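Local coordinates for Alpha/beta hydrolase (Enterobacter asburiae, PDB 6KMO) that hydrolyses ester bonds as an esterase and lipase of the alpha/beta hydrolase fold, at the interface of chains A and B. Numbering follows the deposited sequence. Chains: chain A/B, Alpha/beta hydrolase.

The interface of chains A and B. Residues chain A 270, 300, 302, 327-328, 330-331; chain B 302, 323, 326-327, 330.
A:Gln327 and B:Gln327 cross at about a right angle about the axis of a two-fold symmetric helix-and-strand interface, which joins two copies of the hydrolase into the deposited dimer, plausibly the biological one. Each side-chain amide donates to the other glutamine's backbone carbonyl: B:Gln327 NE2 lies 3.1 Å from A:Gln327 O, and the reciprocal bond matches it. The donor stands 80° out of the carbonyl plane, above it and not on a lone pair. An extended chain beyond CG (chi2 -177° in both copies) carries each amide over to the partner's backbone carbonyl, and the two amide planes come within 10° of parallel. Rotation of the amide is fixed from its own subunit, since A:Tyr302 OH donates to A:Gln327 OE1 at 2.7 Å, in the plane of the ring, leaving NE2 to face the partner. Water 1 ties B:Gln327 NE2 to A:Tyr302 OH and A:Thr300 OG1; water 2 links A:Gln327 NE2 to B:Tyr302 OH. A:Thr300 CG2 sits over one face of the B:Tyr302 ring, 4.0 Å above its plane and towards the rim. Further along the helices, A:Ala330 CB meets B:Ala330 CB at 3.6 Å, while water 3 connects A:Ala330 O with the B:Glu326 carboxylate. The site pairs the C-terminal helices 319-335 beside strands 297-302, whose antiparallel bridge between A:Thr300 and B:Tyr302 links the sheets of the two subunits.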
loop_
_atom_site.group_PDB
_atom_site.type_symbol
_atom_site.label_atom_id
_atom_site.label_comp_id
_atom_site.label_asym_id
_atom_site.label_seq_id
_atom_site.Cartn_x
_atom_site.Cartn_y
_atom_site.Cartn_z
ATOM N N LEU A 270 -7.900 2.590 6.989
ATOM C CA LEU A 270 -6.661 2.500 6.231
ATOM C C LEU A 270 -5.814 3.698 6.627
ATOM O O LEU A 270 -6.300 4.837 6.585
ATOM C CB LEU A 270 -6.927 2.549 4.730
ATOM C CG LEU A 270 -5.681 2.700 3.847
ATOM C CD1 LEU A 270 -4.753 1.500 3.958
ATOM C CD2 LEU A 270 -6.085 2.883 2.403
ATOM N N THR A 300 -0.110 1.022 5.654
ATOM C CA THR A 300 0.781 0.893 4.510
ATOM C C THR A 300 1.768 2.048 4.515
ATOM O O THR A 300 1.361 3.216 4.437
ATOM C CB THR A 300 0.018 0.936 3.185
ATOM O OG1 THR A 300 -1.117 0.070 3.220
ATOM C CG2 THR A 300 0.913 0.530 2.018
ATOM N N TYR A 302 4.581 3.892 2.359
ATOM C CA TYR A 302 5.050 4.071 0.988
ATOM C C TYR A 302 6.494 4.563 1.039
ATOM O O TYR A 302 6.775 5.655 1.553
ATOM C CB TYR A 302 4.125 5.002 0.190
ATOM C CG TYR A 302 2.810 4.313 -0.151
ATOM C CD1 TYR A 302 1.794 4.234 0.781
ATOM C CD2 TYR A 302 2.622 3.698 -1.374
ATOM C CE1 TYR A 302 0.611 3.572 0.498
ATOM C CE2 TYR A 302 1.428 3.039 -1.671
ATOM C CZ TYR A 302 0.434 2.988 -0.723
ATOM O OH TYR A 302 -0.764 2.334 -0.963
ATOM N N GLN A 327 -4.803 2.959 -4.898
ATOM C CA GLN A 327 -4.972 1.927 -3.882
ATOM C C GLN A 327 -5.843 2.404 -2.729
ATOM O O GLN A 327 -6.634 1.621 -2.176
ATOM C CB GLN A 327 -3.585 1.478 -3.406
ATOM C CG GLN A 327 -2.808 0.705 -4.462
ATOM C CD GLN A 327 -1.471 0.203 -3.984
ATOM O OE1 GLN A 327 -0.801 0.837 -3.173
ATOM N NE2 GLN A 327 -1.056 -0.944 -4.505
ATOM N N ALA A 328 -5.713 3.673 -2.338
ATOM C CA ALA A 328 -6.637 4.222 -1.348
ATOM C C ALA A 328 -8.061 4.198 -1.876
ATOM O O ALA A 328 -8.995 3.826 -1.153
ATOM C CB ALA A 328 -6.225 5.643 -0.970
ATOM N N ALA A 330 -9.362 2.212 -4.156
ATOM C CA ALA A 330 -9.867 0.849 -4.265
ATOM C C ALA A 330 -10.334 0.333 -2.911
ATOM O O ALA A 330 -11.367 -0.341 -2.815
ATOM C CB ALA A 330 -8.788 -0.063 -4.856
ATOM N N ALA A 331 -9.580 0.624 -1.855
ATOM C CA ALA A 331 -9.998 0.210 -0.521
ATOM C C ALA A 331 -11.296 0.892 -0.132
ATOM O O ALA A 331 -12.210 0.255 0.417
ATOM C CB ALA A 331 -8.882 0.523 0.480
ATOM N N TYR B 302 3.552 -3.352 4.320
ATOM C CA TYR B 302 2.326 -3.590 5.087
ATOM C C TYR B 302 2.721 -3.947 6.519
ATOM O O TYR B 302 3.366 -4.977 6.770
ATOM C CB TYR B 302 1.463 -4.657 4.420
ATOM C CG TYR B 302 0.794 -4.147 3.160
ATOM C CD1 TYR B 302 1.468 -4.109 1.959
ATOM C CD2 TYR B 302 -0.494 -3.624 3.196
ATOM C CE1 TYR B 302 0.884 -3.608 0.819
ATOM C CE2 TYR B 302 -1.111 -3.136 2.027
ATOM C CZ TYR B 302 -0.397 -3.113 0.859
ATOM O OH TYR B 302 -0.952 -2.600 -0.299
ATOM N N VAL B 323 -7.179 -5.973 2.141
ATOM C CA VAL B 323 -6.864 -4.681 1.544
ATOM C C VAL B 323 -5.633 -4.778 0.647
ATOM O O VAL B 323 -5.633 -4.259 -0.472
ATOM C CB VAL B 323 -6.732 -3.602 2.626
ATOM C CG1 VAL B 323 -6.180 -2.312 2.047
ATOM C CG2 VAL B 323 -8.090 -3.348 3.248
ATOM N N GLU B 326 -6.573 -6.440 -2.664
ATOM C CA GLU B 326 -7.371 -5.516 -3.448
ATOM C C GLU B 326 -6.491 -4.435 -4.053
ATOM O O GLU B 326 -6.642 -4.080 -5.225
ATOM C CB GLU B 326 -8.450 -4.895 -2.577
ATOM C CG GLU B 326 -9.392 -3.955 -3.324
ATOM C CD GLU B 326 -10.307 -4.664 -4.303
ATOM O OE1 GLU B 326 -10.635 -5.853 -4.083
ATOM O OE2 GLU B 326 -10.735 -4.014 -5.284
ATOM N N GLN B 327 -5.552 -3.910 -3.266
ATOM C CA GLN B 327 -4.681 -2.833 -3.726
ATOM C C GLN B 327 -3.715 -3.292 -4.814
ATOM O O GLN B 327 -3.438 -2.538 -5.765
ATOM C CB GLN B 327 -3.961 -2.222 -2.527
ATOM C CG GLN B 327 -4.923 -1.449 -1.635
ATOM C CD GLN B 327 -4.227 -0.773 -0.474
ATOM O OE1 GLN B 327 -3.225 -1.284 0.046
ATOM N NE2 GLN B 327 -4.753 0.365 -0.044
ATOM N N ALA B 330 -5.863 -3.534 -7.948
ATOM C CA ALA B 330 -6.194 -2.232 -8.506
ATOM C C ALA B 330 -5.020 -1.655 -9.280
ATOM O O ALA B 330 -5.200 -1.098 -10.372
ATOM C CB ALA B 330 -6.620 -1.295 -7.386
HETATM O O HOH W 1 -2.639 1.989 1.159
HETATM O O HOH W 2 0.718 -2.251 -2.553
HETATM O O HOH W 3 -12.315 -1.850 -4.929
#